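PDB 4MNK: chitinase A from Cycas revoluta, which probably hydrolyses chitin as a class V chitinase of glycosyl hydrolase family 18, and here holds N-acetylglucosamine units in its binding pockets. Local coordinates for residues L31-A36 with T71-G76; D57-V62 with G111-D116; L156-Y161 with D185-M190. All coordinates share one frame; numbering follows the deposited sequence.

Contact 1: L31-A36 with T71-G76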
loop_
_atom_site.group_PDB
_atom_site.type_symbol
_atom_site.label_atom_id
_atom_site.label_comp_id
_atom_site.label_asym_id
_atom_site.label_seq_id
_atom_site.Cartn_x
_atom_site.Cartn_y
_atom_site.Cartn_z
ATOM N N LEU A 31 -2.224 8.031 -8.656
ATOM C CA LEU A 31 -2.489 8.419 -7.276
ATOM C C LEU A 31 -3.808 7.824 -6.815
ATOM O O LEU A 31 -4.820 7.910 -7.515
ATOM C CB LEU A 31 -2.492 9.940 -7.127
ATOM C CG LEU A 31 -1.120 10.605 -7.221
ATOM C CD1 LEU A 31 -1.272 12.097 -7.466
ATOM C CD2 LEU A 31 -0.287 10.327 -5.971
ATOM N N TYR A 32 -3.780 7.212 -5.637
ATOM C CA TYR A 32 -4.942 6.541 -5.079
ATOM C C TYR A 32 -5.574 7.370 -3.971
ATOM O O TYR A 32 -4.872 7.954 -3.136
ATOM C CB TYR A 32 -4.547 5.193 -4.483
ATOM C CG TYR A 32 -4.226 4.064 -5.443
ATOM C CD1 TYR A 32 -3.271 4.202 -6.455
ATOM C CD2 TYR A 32 -4.836 2.827 -5.288
ATOM C CE1 TYR A 32 -2.971 3.136 -7.307
ATOM C CE2 TYR A 32 -4.531 1.765 -6.120
ATOM C CZ TYR A 32 -3.604 1.922 -7.123
ATOM O OH TYR A 32 -3.313 0.852 -7.934
ATOM N N TYR A 33 -6.903 7.395 -3.970
ATOM C CA TYR A 33 -7.696 7.926 -2.870
ATOM C C TYR A 33 -8.044 6.761 -1.946
ATOM O O TYR A 33 -8.649 5.783 -2.384
ATOM C CB TYR A 33 -8.970 8.562 -3.430
ATOM C CG TYR A 33 -9.872 9.240 -2.422
ATOM C CD1 TYR A 33 -9.945 10.627 -2.359
ATOM C CD2 TYR A 33 -10.678 8.498 -1.555
ATOM C CE1 TYR A 33 -10.776 11.264 -1.451
ATOM C CE2 TYR A 33 -11.514 9.132 -0.634
ATOM C CZ TYR A 33 -11.556 10.516 -0.595
ATOM O OH TYR A 33 -12.381 11.162 0.303
ATOM N N ALA A 34 -7.664 6.870 -0.675
ATOM C CA ALA A 34 -7.908 5.820 0.320
ATOM C C ALA A 34 -8.737 6.388 1.480
ATOM O O ALA A 34 -8.285 7.325 2.129
ATOM C CB ALA A 34 -6.574 5.275 0.835
ATOM N N PHE A 35 -9.934 5.866 1.770
ATOM C CA PHE A 35 -10.572 4.715 1.135
ATOM C C PHE A 35 -12.069 4.978 0.989
ATOM O O PHE A 35 -12.674 5.688 1.803
ATOM C CB PHE A 35 -10.450 3.467 2.021
ATOM C CG PHE A 35 -9.045 2.982 2.234
ATOM C CD1 PHE A 35 -8.431 2.159 1.296
ATOM C CD2 PHE A 35 -8.353 3.310 3.397
ATOM C CE1 PHE A 35 -7.131 1.696 1.494
ATOM C CE2 PHE A 35 -7.057 2.846 3.612
ATOM C CZ PHE A 35 -6.443 2.041 2.658
ATOM N N ALA A 36 -12.674 4.374 -0.028
ATOM C CA ALA A 36 -14.121 4.217 -0.057
ATOM C C ALA A 36 -14.481 3.075 0.893
ATOM O O ALA A 36 -13.673 2.163 1.114
ATOM C CB ALA A 36 -14.592 3.915 -1.461
ATOM N N THR A 71 -5.775 8.463 -11.641
ATOM C CA THR A 71 -6.185 8.198 -10.267
ATOM C C THR A 71 -7.018 6.932 -10.146
ATOM O O THR A 71 -7.680 6.506 -11.098
ATOM C CB THR A 71 -6.980 9.370 -9.670
ATOM O OG1 THR A 71 -8.170 9.564 -10.439
ATOM C CG2 THR A 71 -6.147 10.649 -9.650
ATOM N N LEU A 72 -6.961 6.329 -8.966
ATOM C CA LEU A 72 -7.800 5.193 -8.623
ATOM C C LEU A 72 -8.380 5.434 -7.244
ATOM O O LEU A 72 -7.795 6.147 -6.427
ATOM C CB LEU A 72 -7.005 3.881 -8.632
ATOM C CG LEU A 72 -6.469 3.353 -9.974
ATOM C CD1 LEU A 72 -5.138 3.993 -10.368
ATOM C CD2 LEU A 72 -6.336 1.835 -9.944
ATOM N N ILE A 73 -9.544 4.857 -6.990
ATOM C CA ILE A 73 -10.122 4.904 -5.656
ATOM C C ILE A 73 -10.050 3.510 -5.033
ATOM O O ILE A 73 -10.467 2.520 -5.640
ATOM C CB ILE A 73 -11.551 5.522 -5.652
ATOM C CG1 ILE A 73 -12.097 5.629 -4.222
ATOM C CG2 ILE A 73 -12.495 4.771 -6.595
ATOM C CD1 ILE A 73 -13.224 6.632 -4.067
ATOM N N SER A 74 -9.461 3.444 -3.842
ATOM C CA SER A 74 -9.282 2.186 -3.130
ATOM C C SER A 74 -10.439 1.938 -2.171
ATOM O O SER A 74 -10.845 2.830 -1.423
ATOM C CB SER A 74 -7.944 2.180 -2.382
ATOM O OG SER A 74 -7.722 0.941 -1.734
ATOM N N ILE A 75 -10.958 0.714 -2.208
ATOM C CA ILE A 75 -12.100 0.312 -1.402
ATOM C C ILE A 75 -11.628 -0.623 -0.296
ATOM O O ILE A 75 -10.973 -1.636 -0.562
ATOM C CB ILE A 75 -13.155 -0.417 -2.268
ATOM C CG1 ILE A 75 -13.650 0.500 -3.393
ATOM C CG2 ILE A 75 -14.316 -0.921 -1.404
ATOM C CD1 ILE A 75 -14.305 -0.239 -4.553
ATOM N N GLY A 76 -11.957 -0.268 0.942
ATOM C CA GLY A 76 -11.653 -1.106 2.090
ATOM C C GLY A 76 -10.606 -0.499 2.995
ATOM O O GLY A 76 -10.830 0.548 3.600
HETATM O O HOH W 1 -13.284 1.570 4.464
#

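Contact 2: D57-V62 with G111-D116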
loop_
_atom_site.group_PDB
_atom_site.type_symbol
_atom_site.label_atom_id
_atom_site.label_comp_id
_atom_site.label_asym_id
_atom_site.label_seq_id
_atom_site.Cartn_x
_atom_site.Cartn_y
_atom_site.Cartn_z
ATOM N N ASP A 57 -13.118 16.398 -5.825
ATOM C CA ASP A 57 -12.080 17.364 -6.165
ATOM C C ASP A 57 -10.695 16.743 -6.301
ATOM O O ASP A 57 -9.803 17.348 -6.890
ATOM C CB ASP A 57 -12.031 18.493 -5.130
ATOM C CG ASP A 57 -13.212 19.447 -5.225
ATOM O OD1 ASP A 57 -14.028 19.338 -6.169
ATOM O OD2 ASP A 57 -13.311 20.322 -4.342
ATOM N N PHE A 58 -10.522 15.539 -5.757
ATOM C CA PHE A 58 -9.214 14.882 -5.707
ATOM C C PHE A 58 -8.528 14.829 -7.071
ATOM O O PHE A 58 -7.388 15.274 -7.217
ATOM C CB PHE A 58 -9.348 13.472 -5.119
ATOM C CG PHE A 58 -8.041 12.730 -5.006
ATOM C CD1 PHE A 58 -7.185 12.963 -3.932
ATOM C CD2 PHE A 58 -7.671 11.787 -5.963
ATOM C CE1 PHE A 58 -5.983 12.280 -3.815
ATOM C CE2 PHE A 58 -6.466 11.098 -5.855
ATOM C CZ PHE A 58 -5.622 11.343 -4.777
ATOM N N THR A 59 -9.219 14.279 -8.066
ATOM C CA THR A 59 -8.591 14.033 -9.363
ATOM C C THR A 59 -8.277 15.324 -10.138
ATOM O O THR A 59 -7.135 15.505 -10.565
ATOM C CB THR A 59 -9.367 12.983 -10.195
ATOM O OG1 THR A 59 -9.451 11.764 -9.443
ATOM C CG2 THR A 59 -8.667 12.709 -11.517
ATOM N N PRO A 60 -9.264 16.238 -10.295
ATOM C CA PRO A 60 -8.920 17.520 -10.923
ATOM C C PRO A 60 -7.783 18.254 -10.206
ATOM O O PRO A 60 -6.938 18.862 -10.862
ATOM C CB PRO A 60 -10.225 18.319 -10.840
ATOM C CG PRO A 60 -11.289 17.284 -10.787
ATOM C CD PRO A 60 -10.709 16.149 -10.003
ATOM N N THR A 61 -7.745 18.175 -8.876
ATOM C CA THR A 61 -6.696 18.845 -8.109
ATOM C C THR A 61 -5.309 18.282 -8.407
ATOM O O THR A 61 -4.394 19.037 -8.745
ATOM C CB THR A 61 -6.974 18.810 -6.592
ATOM O OG1 THR A 61 -8.096 19.647 -6.306
ATOM C CG2 THR A 61 -5.775 19.313 -5.793
ATOM N N VAL A 62 -5.143 16.967 -8.295
ATOM C CA VAL A 62 -3.812 16.391 -8.491
ATOM C C VAL A 62 -3.350 16.513 -9.945
ATOM O O VAL A 62 -2.165 16.675 -10.207
ATOM C CB VAL A 62 -3.683 14.931 -7.966
ATOM C CG1 VAL A 62 -4.001 14.868 -6.473
ATOM C CG2 VAL A 62 -4.544 13.953 -8.770
ATOM N N GLY A 111 -14.809 10.672 -11.143
ATOM C CA GLY A 111 -13.800 10.910 -12.174
ATOM C C GLY A 111 -12.490 10.168 -11.974
ATOM O O GLY A 111 -11.442 10.616 -12.446
ATOM N N PHE A 112 -12.549 9.033 -11.279
ATOM C CA PHE A 112 -11.401 8.142 -11.130
ATOM C C PHE A 112 -11.220 7.262 -12.361
ATOM O O PHE A 112 -12.188 6.941 -13.056
ATOM C CB PHE A 112 -11.556 7.273 -9.880
ATOM C CG PHE A 112 -11.390 8.034 -8.600
ATOM C CD1 PHE A 112 -10.121 8.285 -8.094
ATOM C CD2 PHE A 112 -12.495 8.512 -7.905
ATOM C CE1 PHE A 112 -9.954 8.996 -6.910
ATOM C CE2 PHE A 112 -12.335 9.226 -6.719
ATOM C CZ PHE A 112 -11.064 9.469 -6.224
ATOM N N HIS A 113 -9.977 6.863 -12.615
ATOM C CA HIS A 113 -9.651 6.022 -13.769
ATOM C C HIS A 113 -9.613 4.540 -13.424
ATOM O O HIS A 113 -9.402 3.699 -14.297
ATOM C CB HIS A 113 -8.311 6.434 -14.380
ATOM C CG HIS A 113 -8.213 7.891 -14.694
ATOM N ND1 HIS A 113 -8.591 8.423 -15.907
ATOM C CD2 HIS A 113 -7.773 8.930 -13.947
ATOM C CE1 HIS A 113 -8.392 9.729 -15.892
ATOM N NE2 HIS A 113 -7.899 10.062 -14.712
ATOM N N GLY A 114 -9.813 4.210 -12.154
ATOM C CA GLY A 114 -9.754 2.824 -11.741
ATOM C C GLY A 114 -10.203 2.575 -10.323
ATOM O O GLY A 114 -10.487 3.511 -9.568
ATOM N N LEU A 115 -10.256 1.287 -9.990
ATOM C CA LEU A 115 -10.669 0.782 -8.694
ATOM C C LEU A 115 -9.565 -0.068 -8.107
ATOM O O LEU A 115 -8.849 -0.768 -8.829
ATOM C CB LEU A 115 -11.915 -0.095 -8.844
ATOM C CG LEU A 115 -13.227 0.596 -9.206
ATOM C CD1 LEU A 115 -14.276 -0.425 -9.623
ATOM C CD2 LEU A 115 -13.725 1.450 -8.046
ATOM N N ASP A 116 -9.450 -0.017 -6.786
ATOM C CA ASP A 116 -8.526 -0.861 -6.055
ATOM C C ASP A 116 -9.269 -1.519 -4.905
ATOM O O ASP A 116 -10.144 -0.901 -4.293
ATOM C CB ASP A 116 -7.357 -0.029 -5.526
ATOM C CG ASP A 116 -6.384 -0.840 -4.691
ATOM O OD1 ASP A 116 -5.593 -1.616 -5.268
ATOM O OD2 ASP A 116 -6.401 -0.690 -3.451
#

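Contact 3: L156-Y161 with D185-M190. With NAG (2-acetamido-2-deoxy-beta-D-glucopyranose), chain C; NAG (2-acetamido-2-deoxy-beta-D-glucopyranose), chain B.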
loop_
_atom_site.group_PDB
_atom_site.type_symbol
_atom_site.label_atom_id
_atom_site.label_comp_id
_atom_site.label_asym_id
_atom_site.label_seq_id
_atom_site.Cartn_x
_atom_site.Cartn_y
_atom_site.Cartn_z
ATOM N N LEU A 156 -8.072 -1.929 -12.640
ATOM C CA LEU A 156 -8.396 -2.704 -11.457
ATOM C C LEU A 156 -7.121 -3.225 -10.827
ATOM O O LEU A 156 -6.341 -3.931 -11.469
ATOM C CB LEU A 156 -9.340 -3.864 -11.792
ATOM C CG LEU A 156 -9.762 -4.729 -10.598
ATOM C CD1 LEU A 156 -10.568 -3.926 -9.580
ATOM C CD2 LEU A 156 -10.531 -5.956 -11.062
ATOM N N THR A 157 -6.908 -2.859 -9.567
ATOM C CA THR A 157 -5.756 -3.333 -8.817
ATOM C C THR A 157 -6.207 -3.853 -7.459
ATOM O O THR A 157 -7.367 -3.684 -7.073
ATOM C CB THR A 157 -4.669 -2.227 -8.654
ATOM O OG1 THR A 157 -5.164 -1.161 -7.833
ATOM C CG2 THR A 157 -4.257 -1.667 -10.008
ATOM N N GLU A 158 -5.305 -4.518 -6.750
ATOM C CA GLU A 158 -5.576 -4.896 -5.368
ATOM C C GLU A 158 -4.295 -4.890 -4.548
ATOM O O GLU A 158 -3.199 -5.081 -5.087
ATOM C CB GLU A 158 -6.261 -6.265 -5.279
ATOM C CG GLU A 158 -5.301 -7.441 -5.383
ATOM C CD GLU A 158 -5.990 -8.786 -5.444
ATOM O OE1 GLU A 158 -5.355 -9.779 -5.029
ATOM O OE2 GLU A 158 -7.151 -8.857 -5.904
ATOM N N ALA A 159 -4.447 -4.666 -3.247
ATOM C CA ALA A 159 -3.352 -4.807 -2.304
ATOM C C ALA A 159 -3.132 -6.289 -2.034
ATOM O O ALA A 159 -4.093 -7.052 -1.874
ATOM C CB ALA A 159 -3.677 -4.078 -1.014
ATOM N N VAL A 160 -1.867 -6.695 -1.996
ATOM C CA VAL A 160 -1.521 -8.057 -1.611
ATOM C C VAL A 160 -0.492 -8.061 -0.488
ATOM O O VAL A 160 0.322 -7.140 -0.362
ATOM C CB VAL A 160 -1.039 -8.939 -2.808
ATOM C CG1 VAL A 160 -2.130 -9.066 -3.867
ATOM C CG2 VAL A 160 0.246 -8.405 -3.422
ATOM N N TYR A 161 -0.559 -9.104 0.331
ATOM C CA TYR A 161 0.451 -9.420 1.330
ATOM C C TYR A 161 1.823 -9.469 0.655
ATOM O O TYR A 161 1.913 -9.662 -0.562
ATOM C CB TYR A 161 0.095 -10.775 1.944
ATOM C CG TYR A 161 0.875 -11.195 3.171
ATOM C CD1 TYR A 161 1.592 -12.388 3.176
ATOM C CD2 TYR A 161 0.869 -10.422 4.334
ATOM C CE1 TYR A 161 2.296 -12.799 4.299
ATOM C CE2 TYR A 161 1.575 -10.821 5.463
ATOM C CZ TYR A 161 2.285 -12.012 5.436
ATOM O OH TYR A 161 2.989 -12.429 6.542
ATOM N N ASP A 185 -4.847 -5.167 -13.538
ATOM C CA ASP A 185 -3.766 -4.457 -14.209
ATOM C C ASP A 185 -2.440 -4.601 -13.474
ATOM O O ASP A 185 -1.391 -4.720 -14.106
ATOM C CB ASP A 185 -4.151 -2.998 -14.409
ATOM C CG ASP A 185 -5.320 -2.854 -15.344
ATOM O OD1 ASP A 185 -5.109 -2.946 -16.572
ATOM O OD2 ASP A 185 -6.454 -2.684 -14.857
ATOM N N TRP A 186 -2.500 -4.602 -12.145
ATOM C CA TRP A 186 -1.352 -4.931 -11.303
ATOM C C TRP A 186 -1.793 -5.159 -9.867
ATOM O O TRP A 186 -2.954 -4.925 -9.528
ATOM C CB TRP A 186 -0.254 -3.858 -11.376
ATOM C CG TRP A 186 -0.571 -2.522 -10.740
ATOM C CD1 TRP A 186 -0.423 -2.180 -9.424
ATOM C CD2 TRP A 186 -1.039 -1.347 -11.410
ATOM N NE1 TRP A 186 -0.785 -0.866 -9.230
ATOM C CE2 TRP A 186 -1.169 -0.332 -10.433
ATOM C CE3 TRP A 186 -1.379 -1.056 -12.736
ATOM C CZ2 TRP A 186 -1.621 0.955 -10.746
ATOM C CZ3 TRP A 186 -1.826 0.222 -13.045
ATOM C CH2 TRP A 186 -1.948 1.209 -12.053
ATOM N N VAL A 187 -0.867 -5.634 -9.039
ATOM C CA VAL A 187 -1.088 -5.726 -7.602
ATOM C C VAL A 187 -0.051 -4.895 -6.865
ATOM O O VAL A 187 1.092 -4.765 -7.309
ATOM C CB VAL A 187 -1.087 -7.188 -7.068
ATOM C CG1 VAL A 187 -2.231 -7.980 -7.674
ATOM C CG2 VAL A 187 0.259 -7.882 -7.310
ATOM N N ASN A 188 -0.480 -4.331 -5.744
ATOM C CA ASN A 188 0.365 -3.513 -4.896
ATOM C C ASN A 188 0.875 -4.366 -3.745
ATOM O O ASN A 188 0.128 -4.704 -2.822
ATOM C CB ASN A 188 -0.420 -2.296 -4.408
ATOM C CG ASN A 188 -0.821 -1.372 -5.545
ATOM O OD1 ASN A 188 0.007 -1.006 -6.382
ATOM N ND2 ASN A 188 -2.095 -0.997 -5.586
ATOM N N VAL A 189 2.150 -4.736 -3.829
ATOM C CA VAL A 189 2.764 -5.649 -2.870
ATOM C C VAL A 189 3.174 -4.890 -1.613
ATOM O O VAL A 189 4.053 -4.029 -1.656
ATOM C CB VAL A 189 3.991 -6.377 -3.478
ATOM C CG1 VAL A 189 4.573 -7.371 -2.485
ATOM C CG2 VAL A 189 3.616 -7.080 -4.778
ATOM N N MET A 190 2.530 -5.221 -0.499
ATOM C CA MET A 190 2.758 -4.522 0.764
ATOM C C MET A 190 4.009 -5.049 1.468
ATOM O O MET A 190 3.932 -5.765 2.472
ATOM C CB MET A 190 1.511 -4.599 1.648
ATOM C CG MET A 190 0.301 -3.922 1.007
ATOM S SD MET A 190 -1.189 -3.924 2.009
ATOM C CE MET A 190 -1.749 -5.612 1.805
HETATM C C1 NAG C . 3.197 -9.461 11.765
HETATM C C2 NAG C . 2.709 -8.739 10.508
HETATM C C3 NAG C . 2.342 -7.279 10.779
HETATM C C4 NAG C . 1.474 -7.124 12.026
HETATM C C5 NAG C . 2.028 -7.954 13.192
HETATM C C6 NAG C . 1.111 -7.908 14.414
HETATM C C7 NAG C . 3.729 -9.773 8.532
HETATM C C8 NAG C . 4.827 -9.708 7.511
HETATM N N2 NAG C . 3.710 -8.808 9.455
HETATM O O3 NAG C . 1.674 -6.755 9.651
HETATM O O4 NAG C . 1.418 -5.757 12.383
HETATM O O5 NAG C . 2.250 -9.304 12.807
HETATM O O6 NAG C . -0.130 -8.512 14.121
HETATM O O7 NAG C . 2.906 -10.691 8.497
HETATM C C1 NAG B . -1.363 -1.501 5.319
HETATM C C2 NAG B . -2.607 -0.747 4.830
HETATM C C3 NAG B . -2.629 0.695 5.341
HETATM C C4 NAG B . -2.232 0.826 6.814
HETATM C C5 NAG B . -0.967 0.007 7.096
HETATM C C6 NAG B . -0.518 0.063 8.557
HETATM C C7 NAG B . -1.793 -0.354 2.504
HETATM C C8 NAG B . -2.159 -0.432 1.050
HETATM N N2 NAG B . -2.736 -0.747 3.373
HETATM O O1 NAG B . -1.494 -2.873 5.023
HETATM O O3 NAG B . -3.908 1.257 5.124
HETATM O O4 NAG B . -1.997 2.191 7.089
HETATM O O5 NAG B . -1.193 -1.337 6.717
HETATM O O6 NAG B . -1.511 -0.473 9.403
HETATM O O7 NAG B . -0.675 0.052 2.827
#

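Contact 1: L31-A36 with T71-G76
Strands Leu31-Ala36 and Thr71-Gly76 run parallel, their short axes 4.4 Å apart at the closest and turned by 40°, with five backbone hydrogen bonds from Leu72 N to Leu31 O through Gly76 N to Ala36 O. The register slips by one residue near the end: Tyr33 pairs with Ile73, but Ala36 with Ile75, and a cis peptide precedes Phe35 in between. On one face, Tyr32 and Leu72 point the same way side by side, and Leu72 CB lies 4.0 Å from the ring centroid of Tyr32, only 5° off the normal, a CH-pi contact. On the other face Ile73 CD1 touches both Tyr33 CD2 and Ala36 CB, each at 4.0 Å. Ser74 OG, anti to its backbone N (chi1 -177°), meets the Phe35 ring edge-on, 3.3 Å from CD1, while hydrogen-bonding Asp116 OD2. Phe35 CG also lies 3.3 Å from Gly76 O, and the ring reaches bound N-acetylglucosamine; an alanine here would probably open a gap beside Ser74 and take one aromatic neighbour from the sugar. Joined through helix 52-63, the two strands form a beta-alpha-beta unit of the TIM barrel, with Phe35 at its glycan-binding end.

Contact 2: D57-V62 with G111-D116
Thr59 OG1 is hydrogen-bonded to Thr71 OG1 of strand 70-77 and, across this contact, rests over one face of the Phe112 ring, 3.7 Å above its plane and offset toward the rim. Phe112 CD1 and CE1 are both 3.8 Å from Thr59 OG1. The chi1 of Thr59 (-58°) sets OG1 beside the backbone N and sends CG2 the other way, anti to that N, where it approaches Gly111 O at 3.6 Å. The same methyl lies 4.2 Å from His113 NE2. Phe58 makes the apolar half of the contact: its CD2 comes within 3.7 Å of Phe112 CE1, and the two side chains cross at about a right angle. In the TIM barrel this is where helix 52-63, on the outside, meets the turn that leads from helix 93-110 into strand 114-119. Gly111 closes the earlier helix with a Schellman motif at a phi of 80°, and the next residue, Phe112, packs between helix 52-63 and the strands. There Phe112 also touches Thr71 and Tyr33, and Phe58 meets the ring of Trp10. Within helix 52-63, Asp57 O accepts two donors from one residue, Thr61 N at 3.0 Å and Thr61 OG1 at 2.9 Å; the hydroxyl approaches from above the carbonyl plane, 42° out of it.

Contact 3: L156-Y161 with D185-M190
Thr157 and Trp186 lie side by side on neighbouring parallel strands of the TIM barrel, both side chains pointing the same way. The methyl CG2 of Thr157 stands over the indole face, 3.5 Å from the centroid of the five-membered ring and 14° off its normal, a CH-pi contact; chi1 of 66° puts CG2 anti to the carbonyl carbon and directs OG1 to Asp116. The indole is steadied at its edge as well: Trp186 NE1 donates to Asn188 OD1 at 3.0 Å, in the ring plane though with a bent N-H angle of 130°. On the other face of the strands, Val160 crosses Val187 at about a right angle, CG1 to CB 3.9 Å. At the start of the pair Asp185 grips Leu156 twice, its N giving to Leu156 O and its OD2 taking Leu156 N on the anti lone pair, each at 2.8 Å. At the far end the sugars come in. Met190, bent at chi3, brings CE to 3.7 Å from Ala159 CB, and its SD lies 3.2 Å from O1 of the chain B N-acetylglucosamine. Tyr161 points away from the partner strand, and its OH donates to O7 of the chain C N-acetylglucosamine at 2.6 Å, with O7 in the plane of the ring.

How the contacts relate
Asp116, on the strand of contact 2, ties all three contacts together inside the barrel. Its OD2 meets Ser74 OG of contact 1 at 2.7 Å, and its OD1 meets Thr157 OG1 of contact 3 at 2.6 Å. Tyr32 OH of contact 1 joins the same network, 2.7 Å from Thr157 OG1 and 3.2 Å from Asn188 ND2. Asp116, Asp118 and Glu120 match the DxDxE signature of family 18, and the latter two line one of the two glycan pockets with Phe35 and Met190, while Tyr161 of contact 3 belongs to the second. The side chain of Phe58 lies about 13 Å from the nearest bound N-acetylglucosamine; contact 2 meets contact 1 on the barrel's outer side, where Thr59 OG1 lies 2.7 Å from Thr71 OG1.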